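Probable N-acetyl-gamma-glutamyl-phosphate reductase, chloroplastic (PDB 1XYG) probably catalyses the NADPH-dependent reduction of N-acetyl-L-glutamyl 5-phosphate to the corresponding semialdehyde, a step of arginine biosynthesis in the chloroplast. Local coordinates at the interface of chains A and B and the interface of chains A and C. Numbering follows the deposited sequence. Chains: chain A/B/C, putative N-acetyl-gamma-glutamyl-phosphate reductase.

Two kinds of subunit boundary of the homotetramer meet on chain A. Contacts 1 and 2 have C-alpha centres about 24 Å apart, so the A-B interface extends at least that far. Contact 3, between chains A and C, is centred about 11 Å from contact 1 and about 30 Å from contact 2. A:Met251 belongs to contacts 1 and 3: its sulfur meets chain B and its backbone meets C:Tyr207. Contacts 1 and 3 are each centred about 14 Å from the active-site A:Cys163, contact 2 about 22 Å. Chains A, B and C thus come together around A:Met251, which may couple the two interfaces.

Contact 1: the interface of chains A and B. Residues chain A 249, 251, 297-298; chain B 213-214, 250.
A:Thr297 and B:Ile214 clasp each other through paired hydrogen bonds, the polar core of this part of the A-B interface of the homotetramer. The backbone N of A:Thr297 donates to the carbonyl O of B:Ile214 over 3.2 Å, meeting it almost head-on. In return B:Ile214 N donates to the hydroxyl OG1 of A:Thr297 at 3.0 Å, with an angle of 159° at the hydrogen. With chi1 at 65°, OG1 sits between the threonine's own N and carbonyl carbon, placing the hydroxyl before that amide while the methyl CG2 packs on B:Ile214 CG1. The OG1 bond would hold the side chain's rotation, while the N bond ties down the backbone.

Close packing continues at A:His298, also in the 3-10 helix 297-299. Its imidazole lies flat against B:Gly213, whose CA rests over one ring face, displaced toward the rim, 3.4 Å from the ring centroid. The absence of a side chain on the glycine permits this close approach. A:Met251, its chain extended beyond CG, brings SD to 3.6 Å from the same B:Gly213 CA.

Beyond B:Ile214 the fit is looser and wholly apolar. A:Met249, bent along its chain, crosses the isoleucine at about a right angle, and its SD reaches B:Ile214 CG2 at 3.9 Å. B:Pro250 touches only lightly, its ring carbon CG standing 4.4 Å from A:Met251 SD.

Contact 2: the interface of chains A and B. Residues chain A 187, 260, 313, 315, 318; chain B 185-187, 243, 318.
B:Ile187 runs extended to its tip (chi2 177°), while A:Arg318 twists its guanidinium at chi4 -84°, and the two side chains come from opposite directions. Methyl CD1 of B:Ile187 therefore lands over the centre of one guanidinium face, 3.7 Å from A:Arg318 CZ. The other branch, CG2, sits over the middle of the A:Tyr260 ring, 3.7 Å from its centroid, so one isoleucine caps two flat groups. Two-fold symmetry repeats the arginine contact, with A:Ile187 CD1 on the face of the B:Arg318 guanidinium, and the two isoleucine CD1 methyls approach to 3.9 Å.

Each arginine is steadied from within its own chain. A:Arg318 NH1 donates to A:Tyr260 O from above the carbonyl plane, and B:Arg318 NH2 meets a lone pair of B:Asn185 O in the carbonyl plane at 2.9 Å; each bond would recur in the twin. Water 1 links A:Arg318 NE to the amide oxygen OD1 of B:Asn185. The NH2 atoms of A:Arg318 and B:Arg318 lie 5.0 Å apart, and their like charges may be tempered by these oxygens.

At the flank, B:Ser243 OG donates to the carboxylate OD2 of A:Asp313 at 2.7 Å, from the syn side and 25° out of plane. A:Ile315 N donates to the anti lone pair of A:Asp313 OD1 at 2.8 Å, and A:Ile315 CD1 packs 3.7 Å from B:Ser243 CB. These contacts join strands of chains A and B and so help hold together the homotetramer.

Contact 3: the interface of chains A and C. Residues chain A 194-195, 205, 207, 210, 251-252; chain C 207-208.
C:Tyr207 presses its ring between residues of chain A, and with C:Ser208 and A:Val194 it carries most of the buried surface here. With CG anti to the backbone N (chi1 -177°) the ring reaches between A:Tyr207 and A:Val194; separately, the backbone N donates to A:Asn205 O at 3.1 Å, in the carbonyl plane and nearly straight at 173°. A:Tyr207, its symmetry mate, lies almost parallel but slipped, so that the rings meet along their CD2-CE2 sides, CD2 to CD2 at 3.3 Å. From the opposite side of the ring plane A:Val194 CG1 comes to 3.4 Å from C:Tyr207 CD1, and the backbone of A:Met251 borders the rim near CE1.

C:Ser208 works through water. Its N holds water 2, shared with A:Asn205 O, and its OG holds water 3 at 2.8 Å, which reaches A:Val194 O at 2.9 Å. The two waters also contact each other.

A serine in place of C:Tyr207 would probably keep the backbone bond but leave A:Val194 CG1 and the A:Tyr207 ring without their aromatic partner, opening a gap. By pairing the helices 207-210 across the two-fold, the site joins chains A and C within the homotetramer.

Contact 1: the interface of chains A and B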
ATOM      1  N   MET A 249      -0.198  -8.013  -8.458  1.00 23.33           N
ATOM      2  CA  MET A 249       0.315  -7.568  -7.164  1.00 23.35           C
ATOM      3  C   MET A 249      -0.210  -6.203  -6.735  1.00 23.46           C
ATOM      4  O   MET A 249      -0.400  -5.313  -7.561  1.00 24.97           O
ATOM      5  CB  MET A 249       1.846  -7.489  -7.203  1.00 22.03           C
ATOM      6  CG  MET A 249       2.546  -8.766  -7.584  1.00 21.82           C
ATOM      7  SD  MET A 249       2.278 -10.054  -6.369  1.00 26.18           S
ATOM      8  CE  MET A 249       0.946 -10.992  -7.157  1.00 23.29           C
ATOM      9  N   MET A 251       0.753  -3.353  -5.934  1.00 20.35           N
ATOM     10  CA  MET A 251       1.876  -2.425  -6.030  1.00 21.45           C
ATOM     11  C   MET A 251       1.842  -1.832  -7.443  1.00 21.66           C
ATOM     12  O   MET A 251       1.255  -2.416  -8.359  1.00 19.47           O
ATOM     13  CB  MET A 251       3.211  -3.148  -5.792  1.00 21.19           C
ATOM     14  CG  MET A 251       3.526  -4.220  -6.819  1.00 22.29           C
ATOM     15  SD  MET A 251       4.868  -5.322  -6.329  1.00 25.20           S
ATOM     16  CE  MET A 251       5.500  -5.843  -7.923  1.00 20.06           C
ATOM     17  N   THR A 297      12.104  -7.206  -6.385  1.00 24.87           N
ATOM     18  CA  THR A 297      11.644  -6.240  -7.378  1.00 24.22           C
ATOM     19  C   THR A 297      11.923  -4.829  -6.852  1.00 24.51           C
ATOM     20  O   THR A 297      12.128  -3.900  -7.635  1.00 25.83           O
ATOM     21  CB  THR A 297      10.125  -6.389  -7.697  1.00 22.12           C
ATOM     22  OG1 THR A 297       9.346  -6.085  -6.536  1.00 22.83           O
ATOM     23  CG2 THR A 297       9.810  -7.817  -8.151  1.00 20.24           C
ATOM     24  N   HIS A 298      11.945  -4.672  -5.530  1.00 24.72           N
ATOM     25  CA  HIS A 298      12.223  -3.368  -4.931  1.00 24.53           C
ATOM     26  C   HIS A 298      13.575  -2.834  -5.417  1.00 25.38           C
ATOM     27  O   HIS A 298      13.749  -1.629  -5.583  1.00 27.13           O
ATOM     28  CB  HIS A 298      12.296  -3.451  -3.397  1.00 23.27           C
ATOM     29  CG  HIS A 298      11.217  -4.272  -2.764  1.00 22.97           C
ATOM     30  ND1 HIS A 298      11.130  -5.639  -2.926  1.00 22.81           N
ATOM     31  CD2 HIS A 298      10.223  -3.930  -1.909  1.00 21.69           C
ATOM     32  CE1 HIS A 298      10.135  -6.104  -2.194  1.00 21.13           C
ATOM     33  NE2 HIS A 298       9.567  -5.087  -1.566  1.00 22.09           N
TER
ATOM     34  N   GLY B 213       6.751  -3.882  -3.637  1.00 23.41           N
ATOM     35  CA  GLY B 213       7.661  -4.869  -4.178  1.00 22.93           C
ATOM     36  C   GLY B 213       7.419  -6.228  -3.566  1.00 22.63           C
ATOM     37  O   GLY B 213       6.751  -6.344  -2.545  1.00 23.36           O
ATOM     38  N   ILE B 214       7.964  -7.258  -4.195  1.00 23.35           N
ATOM     39  CA  ILE B 214       7.821  -8.614  -3.691  1.00 25.40           C
ATOM     40  C   ILE B 214       9.166  -9.315  -3.788  1.00 24.02           C
ATOM     41  O   ILE B 214      10.096  -8.811  -4.422  1.00 25.22           O
ATOM     42  CB  ILE B 214       6.821  -9.441  -4.522  1.00 25.27           C
ATOM     43  CG1 ILE B 214       7.346  -9.581  -5.953  1.00 25.13           C
ATOM     44  CG2 ILE B 214       5.434  -8.804  -4.481  1.00 22.26           C
ATOM     45  CD1 ILE B 214       6.688 -10.710  -6.728  1.00 28.72           C
ATOM     46  N   PRO B 250       3.388  -7.329  -0.535  1.00 24.65           N
ATOM     47  CA  PRO B 250       3.285  -6.020   0.113  1.00 22.48           C
ATOM     48  C   PRO B 250       1.829  -5.778   0.518  1.00 23.86           C
ATOM     49  O   PRO B 250       1.122  -4.950  -0.065  1.00 24.83           O
ATOM     50  CB  PRO B 250       3.772  -5.064  -0.966  1.00 21.02           C
ATOM     51  CG  PRO B 250       3.337  -5.728  -2.223  1.00 21.83           C
ATOM     52  CD  PRO B 250       3.649  -7.183  -1.980  1.00 22.27           C
TER

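Contact 2: the interface of chains A and B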
ATOM      1  N   ILE A 187       7.665 -24.440 -15.935  1.00 29.37           N
ATOM      2  CA  ILE A 187       6.514 -23.802 -15.318  1.00 27.45           C
ATOM      3  C   ILE A 187       6.899 -22.421 -14.817  1.00 27.51           C
ATOM      4  O   ILE A 187       7.879 -22.260 -14.081  1.00 27.80           O
ATOM      5  CB  ILE A 187       5.976 -24.660 -14.159  1.00 27.26           C
ATOM      6  CG1 ILE A 187       5.481 -25.995 -14.715  1.00 27.58           C
ATOM      7  CG2 ILE A 187       4.844 -23.930 -13.442  1.00 24.18           C
ATOM      8  CD1 ILE A 187       4.950 -26.938 -13.670  1.00 30.51           C
ATOM      9  N   TYR A 260      10.348 -22.549 -12.834  1.00 25.03           N
ATOM     10  CA  TYR A 260      10.661 -23.899 -12.404  1.00 26.38           C
ATOM     11  C   TYR A 260      11.023 -24.765 -13.599  1.00 27.06           C
ATOM     12  O   TYR A 260      10.162 -25.104 -14.410  1.00 27.06           O
ATOM     13  CB  TYR A 260       9.457 -24.475 -11.667  1.00 26.26           C
ATOM     14  CG  TYR A 260       9.030 -23.622 -10.494  1.00 23.87           C
ATOM     15  CD1 TYR A 260       9.669 -23.726  -9.258  1.00 25.71           C
ATOM     16  CD2 TYR A 260       7.986 -22.708 -10.619  1.00 24.50           C
ATOM     17  CE1 TYR A 260       9.267 -22.932  -8.163  1.00 25.13           C
ATOM     18  CE2 TYR A 260       7.577 -21.913  -9.538  1.00 23.32           C
ATOM     19  CZ  TYR A 260       8.219 -22.032  -8.318  1.00 24.15           C
ATOM     20  OH  TYR A 260       7.818 -21.251  -7.258  1.00 22.58           O
ATOM     21  N   ASP A 313      16.132 -26.855  -6.730  1.00 29.48           N
ATOM     22  CA  ASP A 313      14.765 -27.157  -6.343  1.00 29.21           C
ATOM     23  C   ASP A 313      14.881 -28.336  -5.381  1.00 28.24           C
ATOM     24  O   ASP A 313      15.822 -29.125  -5.476  1.00 27.69           O
ATOM     25  CB  ASP A 313      13.926 -27.556  -7.565  1.00 29.50           C
ATOM     26  CG  ASP A 313      12.443 -27.646  -7.247  1.00 30.33           C
ATOM     27  OD1 ASP A 313      12.045 -28.529  -6.457  1.00 31.24           O
ATOM     28  OD2 ASP A 313      11.668 -26.823  -7.778  1.00 31.09           O
ATOM     29  N   ILE A 315      13.110 -30.836  -5.375  1.00 30.63           N
ATOM     30  CA  ILE A 315      12.917 -32.002  -6.227  1.00 29.70           C
ATOM     31  C   ILE A 315      14.190 -32.218  -7.040  1.00 31.51           C
ATOM     32  O   ILE A 315      14.577 -31.369  -7.851  1.00 31.58           O
ATOM     33  CB  ILE A 315      11.742 -31.786  -7.197  1.00 28.67           C
ATOM     34  CG1 ILE A 315      10.447 -31.608  -6.401  1.00 29.63           C
ATOM     35  CG2 ILE A 315      11.649 -32.949  -8.182  1.00 26.75           C
ATOM     36  CD1 ILE A 315       9.230 -31.327  -7.252  1.00 28.81           C
ATOM     37  N   ARG A 318      15.679 -30.676 -10.599  1.00 30.60           N
ATOM     38  CA  ARG A 318      15.039 -29.408 -10.908  1.00 29.73           C
ATOM     39  C   ARG A 318      15.760 -28.201 -10.317  1.00 29.90           C
ATOM     40  O   ARG A 318      16.503 -28.315  -9.335  1.00 29.28           O
ATOM     41  CB  ARG A 318      13.580 -29.423 -10.448  1.00 28.95           C
ATOM     42  CG  ARG A 318      12.612 -29.889 -11.520  1.00 25.90           C
ATOM     43  CD  ARG A 318      11.179 -29.742 -11.063  1.00 28.90           C
ATOM     44  NE  ARG A 318      10.244 -29.958 -12.164  1.00 30.02           N
ATOM     45  CZ  ARG A 318       9.882 -29.027 -13.045  1.00 31.78           C
ATOM     46  NH1 ARG A 318      10.366 -27.794 -12.956  1.00 29.69           N
ATOM     47  NH2 ARG A 318       9.047 -29.339 -14.032  1.00 30.32           N
TER
ATOM     48  N   ASN B 185       6.364 -34.305  -8.813  1.00 41.94           N
ATOM     49  CA  ASN B 185       6.388 -32.996  -9.429  1.00 38.36           C
ATOM     50  C   ASN B 185       5.247 -32.052  -9.080  1.00 34.82           C
ATOM     51  O   ASN B 185       4.745 -31.322  -9.940  1.00 32.76           O
ATOM     52  CB  ASN B 185       6.476 -33.176 -10.936  1.00 40.44           C
ATOM     53  CG  ASN B 185       7.483 -34.230 -11.317  1.00 41.74           C
ATOM     54  OD1 ASN B 185       8.650 -34.158 -10.936  1.00 41.33           O
ATOM     55  ND2 ASN B 185       7.037 -35.222 -12.065  1.00 40.58           N
ATOM     56  N   ILE B 186       4.838 -32.074  -7.818  1.00 32.69           N
ATOM     57  CA  ILE B 186       3.804 -31.171  -7.354  1.00 31.25           C
ATOM     58  C   ILE B 186       4.585 -29.902  -7.024  1.00 30.29           C
ATOM     59  O   ILE B 186       5.411 -29.892  -6.105  1.00 29.54           O
ATOM     60  CB  ILE B 186       3.119 -31.703  -6.075  1.00 30.05           C
ATOM     61  CG1 ILE B 186       2.291 -32.954  -6.402  1.00 29.73           C
ATOM     62  CG2 ILE B 186       2.210 -30.641  -5.495  1.00 29.71           C
ATOM     63  CD1 ILE B 186       1.554 -33.544  -5.201  1.00 28.10           C
ATOM     64  N   ILE B 187       4.359 -28.844  -7.795  1.00 30.04           N
ATOM     65  CA  ILE B 187       5.063 -27.589  -7.567  1.00 28.12           C
ATOM     66  C   ILE B 187       4.126 -26.534  -6.998  1.00 26.70           C
ATOM     67  O   ILE B 187       3.061 -26.257  -7.551  1.00 25.21           O
ATOM     68  CB  ILE B 187       5.717 -27.092  -8.861  1.00 29.20           C
ATOM     69  CG1 ILE B 187       6.682 -28.169  -9.363  1.00 28.51           C
ATOM     70  CG2 ILE B 187       6.451 -25.766  -8.607  1.00 27.78           C
ATOM     71  CD1 ILE B 187       7.350 -27.853 -10.679  1.00 31.59           C
ATOM     72  N   SER B 243       7.862 -29.293  -4.261  1.00 29.86           N
ATOM     73  CA  SER B 243       8.659 -28.094  -4.474  1.00 28.14           C
ATOM     74  C   SER B 243       7.735 -27.009  -3.924  1.00 27.14           C
ATOM     75  O   SER B 243       6.590 -26.875  -4.372  1.00 27.20           O
ATOM     76  CB  SER B 243       8.919 -27.855  -5.959  1.00 27.83           C
ATOM     77  OG  SER B 243       9.595 -26.621  -6.138  1.00 29.77           O
ATOM     78  N   ARG B 318      -1.510 -31.659 -17.223  1.00 31.45           N
ATOM     79  CA  ARG B 318      -1.349 -30.889 -16.002  1.00 29.37           C
ATOM     80  C   ARG B 318      -2.546 -30.008 -15.676  1.00 28.99           C
ATOM     81  O   ARG B 318      -3.331 -29.646 -16.547  1.00 29.43           O
ATOM     82  CB  ARG B 318      -0.080 -30.045 -16.080  1.00 29.00           C
ATOM     83  CG  ARG B 318       1.136 -30.764 -15.529  1.00 29.54           C
ATOM     84  CD  ARG B 318       2.371 -29.905 -15.587  1.00 29.24           C
ATOM     85  NE  ARG B 318       3.449 -30.494 -14.802  1.00 28.94           N
ATOM     86  CZ  ARG B 318       3.511 -30.469 -13.475  1.00 29.35           C
ATOM     87  NH1 ARG B 318       2.554 -29.874 -12.770  1.00 28.93           N
ATOM     88  NH2 ARG B 318       4.531 -31.046 -12.852  1.00 28.66           N
TER
HETATM   89  O   HOH W   1      10.496 -33.044 -12.101  1.00 34.58           O

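Contact 3: the interface of chains A and C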
ATOM      1  N   VAL A 194       0.276  -3.574 -10.718  1.00 23.03           N
ATOM      2  CA  VAL A 194      -0.908  -3.237 -11.495  1.00 23.44           C
ATOM      3  C   VAL A 194      -0.713  -2.176 -12.589  1.00 25.56           C
ATOM      4  O   VAL A 194      -1.591  -1.988 -13.436  1.00 26.14           O
ATOM      5  CB  VAL A 194      -2.059  -2.833 -10.543  1.00 22.42           C
ATOM      6  CG1 VAL A 194      -1.698  -1.555  -9.821  1.00 22.50           C
ATOM      7  CG2 VAL A 194      -3.367  -2.685 -11.311  1.00 21.63           C
ATOM      8  N   SER A 195       0.434  -1.496 -12.599  1.00 24.83           N
ATOM      9  CA  SER A 195       0.678  -0.476 -13.624  1.00 24.27           C
ATOM     10  C   SER A 195       0.664  -1.118 -15.013  1.00 25.03           C
ATOM     11  O   SER A 195       0.400  -0.452 -16.013  1.00 23.56           O
ATOM     12  CB  SER A 195       2.021   0.228 -13.389  1.00 23.51           C
ATOM     13  OG  SER A 195       3.115  -0.656 -13.533  1.00 26.73           O
ATOM     14  N   ASN A 205      -9.479  -2.267 -11.434  1.00 29.88           N
ATOM     15  CA  ASN A 205      -8.183  -1.703 -11.095  1.00 28.49           C
ATOM     16  C   ASN A 205      -8.177  -0.531 -10.121  1.00 28.11           C
ATOM     17  O   ASN A 205      -7.150   0.130  -9.945  1.00 28.99           O
ATOM     18  CB  ASN A 205      -7.438  -1.314 -12.366  1.00 28.16           C
ATOM     19  CG  ASN A 205      -7.191  -2.482 -13.256  1.00 27.87           C
ATOM     20  OD1 ASN A 205      -6.954  -3.582 -12.777  1.00 29.59           O
ATOM     21  ND2 ASN A 205      -7.224  -2.257 -14.562  1.00 27.76           N
ATOM     22  N   TYR A 207      -8.058   1.437  -6.592  1.00 23.66           N
ATOM     23  CA  TYR A 207      -7.246   1.200  -5.406  1.00 23.36           C
ATOM     24  C   TYR A 207      -7.981   0.288  -4.409  1.00 22.66           C
ATOM     25  O   TYR A 207      -7.403  -0.672  -3.907  1.00 21.71           O
ATOM     26  CB  TYR A 207      -6.880   2.532  -4.725  1.00 22.36           C
ATOM     27  CG  TYR A 207      -5.947   2.366  -3.539  1.00 24.25           C
ATOM     28  CD1 TYR A 207      -6.435   1.993  -2.288  1.00 23.44           C
ATOM     29  CD2 TYR A 207      -4.566   2.482  -3.694  1.00 24.77           C
ATOM     30  CE1 TYR A 207      -5.574   1.727  -1.227  1.00 25.25           C
ATOM     31  CE2 TYR A 207      -3.695   2.218  -2.643  1.00 24.01           C
ATOM     32  CZ  TYR A 207      -4.202   1.838  -1.415  1.00 26.41           C
ATOM     33  OH  TYR A 207      -3.346   1.529  -0.386  1.00 27.13           O
ATOM     34  N   ILE A 210      -7.912  -3.383  -5.702  1.00 23.83           N
ATOM     35  CA  ILE A 210      -6.592  -3.997  -5.821  1.00 23.70           C
ATOM     36  C   ILE A 210      -5.796  -4.125  -4.516  1.00 22.96           C
ATOM     37  O   ILE A 210      -5.209  -5.163  -4.243  1.00 24.61           O
ATOM     38  CB  ILE A 210      -5.707  -3.197  -6.814  1.00 23.61           C
ATOM     39  CG1 ILE A 210      -6.354  -3.150  -8.205  1.00 23.23           C
ATOM     40  CG2 ILE A 210      -4.306  -3.790  -6.849  1.00 22.23           C
ATOM     41  CD1 ILE A 210      -6.548  -4.500  -8.860  1.00 20.87           C
ATOM     42  N   MET A 251       0.753  -3.353  -5.934  1.00 20.35           N
ATOM     43  CA  MET A 251       1.876  -2.425  -6.030  1.00 21.45           C
ATOM     44  C   MET A 251       1.842  -1.832  -7.443  1.00 21.66           C
ATOM     45  O   MET A 251       1.255  -2.416  -8.359  1.00 19.47           O
ATOM     46  CB  MET A 251       3.211  -3.148  -5.792  1.00 21.19           C
ATOM     47  CG  MET A 251       3.526  -4.220  -6.819  1.00 22.29           C
ATOM     48  SD  MET A 251       4.868  -5.322  -6.329  1.00 25.20           S
ATOM     49  CE  MET A 251       5.500  -5.843  -7.923  1.00 20.06           C
ATOM     50  N   ILE A 252       2.474  -0.678  -7.614  1.00 20.51           N
ATOM     51  CA  ILE A 252       2.475  -0.010  -8.904  1.00 21.27           C
ATOM     52  C   ILE A 252       3.433  -0.636  -9.905  1.00 22.27           C
ATOM     53  O   ILE A 252       3.007  -1.135 -10.952  1.00 21.83           O
ATOM     54  CB  ILE A 252       2.833   1.483  -8.754  1.00 22.21           C
ATOM     55  CG1 ILE A 252       1.906   2.140  -7.730  1.00 22.05           C
ATOM     56  CG2 ILE A 252       2.705   2.193 -10.100  1.00 22.33           C
ATOM     57  CD1 ILE A 252       2.294   3.571  -7.398  1.00 24.03           C
TER
ATOM     58  N   TYR C 207      -5.516   2.335  -8.598  1.00 25.06           N
ATOM     59  CA  TYR C 207      -4.430   2.052  -7.671  1.00 24.43           C
ATOM     60  C   TYR C 207      -3.163   2.824  -8.065  1.00 23.63           C
ATOM     61  O   TYR C 207      -2.526   3.459  -7.220  1.00 23.47           O
ATOM     62  CB  TYR C 207      -4.127   0.543  -7.636  1.00 22.60           C
ATOM     63  CG  TYR C 207      -3.059   0.173  -6.629  1.00 23.28           C
ATOM     64  CD1 TYR C 207      -1.703   0.255  -6.952  1.00 22.76           C
ATOM     65  CD2 TYR C 207      -3.404  -0.146  -5.317  1.00 23.36           C
ATOM     66  CE1 TYR C 207      -0.712   0.041  -5.985  1.00 23.20           C
ATOM     67  CE2 TYR C 207      -2.431  -0.358  -4.340  1.00 24.63           C
ATOM     68  CZ  TYR C 207      -1.084  -0.257  -4.676  1.00 26.00           C
ATOM     69  OH  TYR C 207      -0.125  -0.408  -3.691  1.00 26.54           O
ATOM     70  N   SER C 208      -2.812   2.771  -9.349  1.00 22.35           N
ATOM     71  CA  SER C 208      -1.619   3.444  -9.854  1.00 22.23           C
ATOM     72  C   SER C 208      -1.622   4.964  -9.682  1.00 22.42           C
ATOM     73  O   SER C 208      -0.560   5.589  -9.666  1.00 22.65           O
ATOM     74  CB  SER C 208      -1.409   3.119 -11.338  1.00 21.65           C
ATOM     75  OG  SER C 208      -1.245   1.732 -11.551  1.00 22.48           O
TER
HETATM   76  O   HOH W   2      -4.526   0.985 -11.053  1.00 25.26           O
HETATM   77  O   HOH W   3      -2.974   0.517 -13.439  1.00 28.37           O